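Local coordinates for dermonecrotic toxin (Pasteurella multocida, PDB 2EBF), which acts as a mitogenic toxin that induces bone resorption and is associated with progressive atrophic rhinitis of pigs, its C-terminal region carrying a thiol protease-like catalytic triad, at residues A[593-606]-A[669-681]. Residues are numbered along the deposited sequence; the frame is centred on the assembly and turned at random.
Sequences SVSEDLREELMQKI and ASFKFAGKEFAVD
The ring of F673 lies against helix 596-606, meeting L598, E601, L602 and K605. With CG anti to the backbone N (chi1 177°), the ring is carried from the strand onto the helix. E601 comes to the ring's edge, CD lying 3.5 Å from CE2 of F673, with OE1 in the ring plane and the carboxylate turned steeply against the ring. K605 crosses at roughly a right angle, its CE 3.7 Å from CD2 of F673; the bend at the end of its chain accompanies a long salt bridge from NZ to E601 OE2. K605 thus touches the phenyl group by its methylenes, whereas E601 brings its carboxylate to the edge, and the long salt bridge joins the two chain ends.

Deeper in, L602 is wedged among three aromatic rings. Its CD1 sits over one face of F678, 3.8 Å from the ring centroid in a CH-pi contact, and also touches CD1 of F673 and the edge of F671, where I606 CG1 arrives as well. S593 OG approaches the edge of F678 in the ring plane, 3.3 Å from CZ, while its hydrogen bond goes to L590 O.

In the turn itself, A674 CB packs on V594 CG2 at 3.6 Å and on L598 CD1. K676, extended beyond CG, gives its NZ to the carbonyl oxygen of S593 at 2.9 Å, tilted 31° from the carbonyl plane, so the hairpin end is tied to the loop preceding the helix. P700 of the neighbouring strand touches both S593 and F678, and L637 of helix 629-639 reaches F671. The arrangement is a helix packed nearly antiparallel (157°) to strand 669-673 of a beta-hairpin closed by a type I' turn, an alpha+beta arrangement on the antiparallel sheet of the C3 domain.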
loop_
_atom_site.group_PDB
_atom_site.type_symbol
_atom_site.label_atom_id
_atom_site.label_comp_id
_atom_site.label_asym_id
_atom_site.label_seq_id
_atom_site.Cartn_x
_atom_site.Cartn_y
_atom_site.Cartn_z
ATOM N N SER A 593 29.534 0.466 15.933
ATOM C CA SER A 593 29.297 1.607 15.055
ATOM C C SER A 593 30.205 1.592 13.835
ATOM O O SER A 593 29.982 2.326 12.869
ATOM C CB SER A 593 29.504 2.921 15.818
ATOM O OG SER A 593 30.885 3.222 15.968
ATOM N N VAL A 594 31.242 0.765 13.890
ATOM C CA VAL A 594 32.283 0.801 12.883
ATOM C C VAL A 594 32.795 -0.620 12.611
ATOM O O VAL A 594 32.654 -1.507 13.456
ATOM C CB VAL A 594 33.394 1.817 13.314
ATOM C CG1 VAL A 594 34.598 1.139 13.942
ATOM C CG2 VAL A 594 33.796 2.717 12.153
ATOM N N SER A 595 33.362 -0.834 11.426
ATOM C CA SER A 595 33.913 -2.140 11.053
ATOM C C SER A 595 35.128 -2.483 11.914
ATOM O O SER A 595 35.820 -1.583 12.406
ATOM C CB SER A 595 34.278 -2.170 9.563
ATOM O OG SER A 595 35.288 -1.220 9.258
ATOM N N GLU A 596 35.372 -3.783 12.093
ATOM C CA GLU A 596 36.470 -4.293 12.933
ATOM C C GLU A 596 37.837 -3.660 12.639
ATOM O O GLU A 596 38.642 -3.466 13.557
ATOM C CB GLU A 596 36.546 -5.827 12.835
ATOM C CG GLU A 596 37.696 -6.502 13.615
ATOM C CD GLU A 596 37.699 -6.179 15.110
ATOM O OE1 GLU A 596 38.791 -5.904 15.661
ATOM O OE2 GLU A 596 36.611 -6.202 15.736
ATOM N N ASP A 597 38.085 -3.335 11.370
ATOM C CA ASP A 597 39.358 -2.738 10.937
ATOM C C ASP A 597 39.500 -1.249 11.261
ATOM O O ASP A 597 40.594 -0.691 11.152
ATOM C CB ASP A 597 39.589 -2.958 9.436
ATOM C CG ASP A 597 38.486 -2.364 8.578
ATOM O OD1 ASP A 597 37.377 -2.943 8.554
ATOM O OD2 ASP A 597 38.727 -1.327 7.916
ATOM N N LEU A 598 38.398 -0.605 11.639
ATOM C CA LEU A 598 38.430 0.811 12.013
ATOM C C LEU A 598 38.290 0.994 13.527
ATOM O O LEU A 598 38.467 2.098 14.047
ATOM C CB LEU A 598 37.347 1.592 11.263
ATOM C CG LEU A 598 37.521 1.750 9.744
ATOM C CD1 LEU A 598 36.186 2.027 9.059
ATOM C CD2 LEU A 598 38.538 2.835 9.400
ATOM N N ARG A 599 37.998 -0.103 14.221
ATOM C CA ARG A 599 37.727 -0.099 15.653
ATOM C C ARG A 599 38.836 0.542 16.476
ATOM O O ARG A 599 38.588 1.432 17.291
ATOM C CB ARG A 599 37.542 -1.529 16.140
ATOM C CG ARG A 599 36.508 -1.681 17.223
ATOM C CD ARG A 599 35.302 -2.406 16.665
ATOM N NE ARG A 599 35.234 -3.779 17.164
ATOM C CZ ARG A 599 34.298 -4.663 16.824
ATOM N NH1 ARG A 599 33.339 -4.341 15.963
ATOM N NH2 ARG A 599 34.330 -5.882 17.348
ATOM N N GLU A 600 40.057 0.061 16.268
ATOM C CA GLU A 600 41.220 0.498 17.030
ATOM C C GLU A 600 41.478 1.996 16.868
ATOM O O GLU A 600 41.786 2.692 17.840
ATOM C CB GLU A 600 42.456 -0.332 16.642
ATOM C CG GLU A 600 42.972 -0.182 15.185
ATOM C CD GLU A 600 41.885 -0.298 14.105
ATOM O OE1 GLU A 600 41.723 0.691 13.342
ATOM O OE2 GLU A 600 41.203 -1.365 14.027
ATOM N N GLU A 601 41.337 2.487 15.643
ATOM C CA GLU A 601 41.535 3.905 15.377
ATOM C C GLU A 601 40.460 4.753 16.065
ATOM O O GLU A 601 40.771 5.773 16.683
ATOM C CB GLU A 601 41.549 4.183 13.881
ATOM C CG GLU A 601 41.918 5.620 13.559
ATOM C CD GLU A 601 41.874 5.934 12.082
ATOM O OE1 GLU A 601 41.528 5.039 11.277
ATOM O OE2 GLU A 601 42.190 7.088 11.731
ATOM N N LEU A 602 39.201 4.328 15.948
ATOM C CA LEU A 602 38.098 4.982 16.651
ATOM C C LEU A 602 38.361 5.101 18.156
ATOM O O LEU A 602 38.242 6.190 18.719
ATOM C CB LEU A 602 36.767 4.262 16.399
ATOM C CG LEU A 602 35.557 4.854 17.143
ATOM C CD1 LEU A 602 35.241 6.299 16.677
ATOM C CD2 LEU A 602 34.328 3.964 17.027
ATOM N N MET A 603 38.724 3.993 18.798
ATOM C CA MET A 603 38.954 3.994 20.246
ATOM C C MET A 603 40.128 4.892 20.655
ATOM O O MET A 603 40.116 5.514 21.729
ATOM C CB MET A 603 39.142 2.568 20.782
ATOM C CG MET A 603 37.936 1.635 20.593
ATOM S SD MET A 603 36.312 2.351 20.981
ATOM C CE MET A 603 36.461 2.576 22.759
ATOM N N GLN A 604 41.138 4.947 19.793
ATOM C CA GLN A 604 42.289 5.823 19.977
ATOM C C GLN A 604 41.892 7.306 19.957
ATOM O O GLN A 604 42.365 8.092 20.774
ATOM C CB GLN A 604 43.296 5.559 18.870
ATOM C CG GLN A 604 44.655 6.145 19.105
ATOM C CD GLN A 604 45.723 5.252 18.539
ATOM O OE1 GLN A 604 45.983 5.256 17.329
ATOM N NE2 GLN A 604 46.334 4.448 19.405
ATOM N N LYS A 605 41.031 7.671 19.010
ATOM C CA LYS A 605 40.524 9.046 18.904
ATOM C C LYS A 605 39.674 9.423 20.110
ATOM O O LYS A 605 39.765 10.539 20.631
ATOM C CB LYS A 605 39.714 9.223 17.623
ATOM C CG LYS A 605 40.577 9.269 16.364
ATOM C CD LYS A 605 39.742 9.580 15.125
ATOM C CE LYS A 605 40.525 9.284 13.848
ATOM N NZ LYS A 605 41.778 10.097 13.715
ATOM N N ILE A 606 38.858 8.473 20.551
ATOM C CA ILE A 606 37.998 8.651 21.709
ATOM C C ILE A 606 38.848 8.838 22.968
ATOM O O ILE A 606 38.584 9.735 23.768
ATOM C CB ILE A 606 36.971 7.488 21.800
ATOM C CG1 ILE A 606 35.933 7.628 20.675
ATOM C CG2 ILE A 606 36.308 7.424 23.171
ATOM C CD1 ILE A 606 35.055 6.396 20.492
ATOM N N ALA A 669 28.352 19.055 20.277
ATOM C CA ALA A 669 29.237 18.977 19.124
ATOM C C ALA A 669 29.508 17.513 18.794
ATOM O O ALA A 669 29.179 16.613 19.578
ATOM C CB ALA A 669 30.542 19.694 19.422
ATOM N N SER A 670 30.115 17.273 17.637
ATOM C CA SER A 670 30.471 15.923 17.241
ATOM C C SER A 670 31.716 15.962 16.360
ATOM O O SER A 670 32.103 17.025 15.850
ATOM C CB SER A 670 29.305 15.263 16.488
ATOM O OG SER A 670 29.022 15.968 15.295
ATOM N N PHE A 671 32.361 14.813 16.215
ATOM C CA PHE A 671 33.386 14.665 15.189
ATOM C C PHE A 671 32.899 13.610 14.209
ATOM O O PHE A 671 32.017 12.809 14.532
ATOM C CB PHE A 671 34.774 14.328 15.786
ATOM C CG PHE A 671 34.884 12.935 16.344
ATOM C CD1 PHE A 671 35.342 11.888 15.553
ATOM C CD2 PHE A 671 34.558 12.672 17.670
ATOM C CE1 PHE A 671 35.439 10.603 16.057
ATOM C CE2 PHE A 671 34.656 11.379 18.189
ATOM C CZ PHE A 671 35.103 10.346 17.388
ATOM N N LYS A 672 33.468 13.623 13.008
ATOM C CA LYS A 672 33.043 12.725 11.958
ATOM C C LYS A 672 34.147 11.714 11.696
ATOM O O LYS A 672 35.311 12.076 11.511
ATOM C CB LYS A 672 32.684 13.509 10.692
ATOM C CG LYS A 672 31.834 12.722 9.723
ATOM C CD LYS A 672 30.842 13.611 9.012
ATOM C CE LYS A 672 30.046 12.812 7.989
ATOM N NZ LYS A 672 29.365 13.738 7.030
ATOM N N PHE A 673 33.777 10.440 11.729
ATOM C CA PHE A 673 34.727 9.376 11.460
ATOM C C PHE A 673 34.009 8.221 10.776
ATOM O O PHE A 673 32.942 7.795 11.220
ATOM C CB PHE A 673 35.406 8.903 12.753
ATOM C CG PHE A 673 36.350 7.740 12.556
ATOM C CD1 PHE A 673 35.963 6.445 12.884
ATOM C CD2 PHE A 673 37.628 7.943 12.031
ATOM C CE1 PHE A 673 36.835 5.362 12.695
ATOM C CE2 PHE A 673 38.506 6.868 11.838
ATOM C CZ PHE A 673 38.108 5.577 12.173
ATOM N N ALA A 674 34.609 7.735 9.687
ATOM C CA ALA A 674 34.087 6.611 8.910
ATOM C C ALA A 674 32.625 6.798 8.519
ATOM O O ALA A 674 31.816 5.890 8.682
ATOM C CB ALA A 674 34.268 5.303 9.677
ATOM N N GLY A 675 32.284 7.991 8.040
ATOM C CA GLY A 675 30.919 8.259 7.592
ATOM C C GLY A 675 29.889 8.580 8.672
ATOM O O GLY A 675 28.814 9.092 8.355
ATOM N N LYS A 676 30.211 8.287 9.937
ATOM C CA LYS A 676 29.289 8.522 11.067
ATOM C C LYS A 676 29.689 9.706 11.952
ATOM O O LYS A 676 30.857 10.078 12.006
ATOM C CB LYS A 676 29.158 7.266 11.934
ATOM C CG LYS A 676 28.161 6.246 11.395
ATOM C CD LYS A 676 28.033 5.058 12.322
ATOM C CE LYS A 676 26.956 4.108 11.826
ATOM N NZ LYS A 676 27.131 2.752 12.403
ATOM N N GLU A 677 28.707 10.286 12.646
ATOM C CA GLU A 677 28.971 11.336 13.627
ATOM C C GLU A 677 28.984 10.774 15.052
ATOM O O GLU A 677 28.147 9.945 15.418
ATOM C CB GLU A 677 27.961 12.478 13.501
ATOM C CG GLU A 677 28.103 13.254 12.197
ATOM C CD GLU A 677 27.761 14.705 12.332
ATOM O OE1 GLU A 677 27.429 15.153 13.452
ATOM O OE2 GLU A 677 27.837 15.416 11.308
ATOM N N PHE A 678 29.951 11.232 15.839
ATOM C CA PHE A 678 30.103 10.791 17.220
ATOM C C PHE A 678 30.004 11.997 18.133
ATOM O O PHE A 678 30.846 12.892 18.062
ATOM C CB PHE A 678 31.460 10.127 17.397
ATOM C CG PHE A 678 31.574 8.802 16.705
ATOM C CD1 PHE A 678 31.278 7.631 17.386
ATOM C CD2 PHE A 678 31.959 8.732 15.368
ATOM C CE1 PHE A 678 31.374 6.399 16.755
ATOM C CE2 PHE A 678 32.054 7.498 14.722
ATOM C CZ PHE A 678 31.760 6.334 15.422
ATOM N N ALA A 679 28.967 12.035 18.972
ATOM C CA ALA A 679 28.802 13.123 19.933
ATOM C C ALA A 679 30.020 13.222 20.851
ATOM O O ALA A 679 30.553 12.203 21.288
ATOM C CB ALA A 679 27.557 12.901 20.759
ATOM N N VAL A 680 30.459 14.451 21.117
ATOM C CA VAL A 680 31.474 14.728 22.137
ATOM C C VAL A 680 30.825 15.708 23.110
ATOM O O VAL A 680 30.828 16.925 22.906
ATOM C CB VAL A 680 32.805 15.267 21.540
ATOM C CG1 VAL A 680 33.800 15.644 22.652
ATOM C CG2 VAL A 680 33.432 14.226 20.626
ATOM N N ASP A 681 30.243 15.157 24.164
ATOM C CA ASP A 681 29.338 15.921 25.006
ATOM C C ASP A 681 29.975 16.129 26.382
ATOM O O ASP A 681 29.924 15.246 27.249
ATOM C CB ASP A 681 27.998 15.191 25.074
ATOM C CG ASP A 681 26.992 15.853 25.996
ATOM O OD1 ASP A 681 27.269 16.915 26.582
ATOM O OD2 ASP A 681 25.902 15.279 26.137
#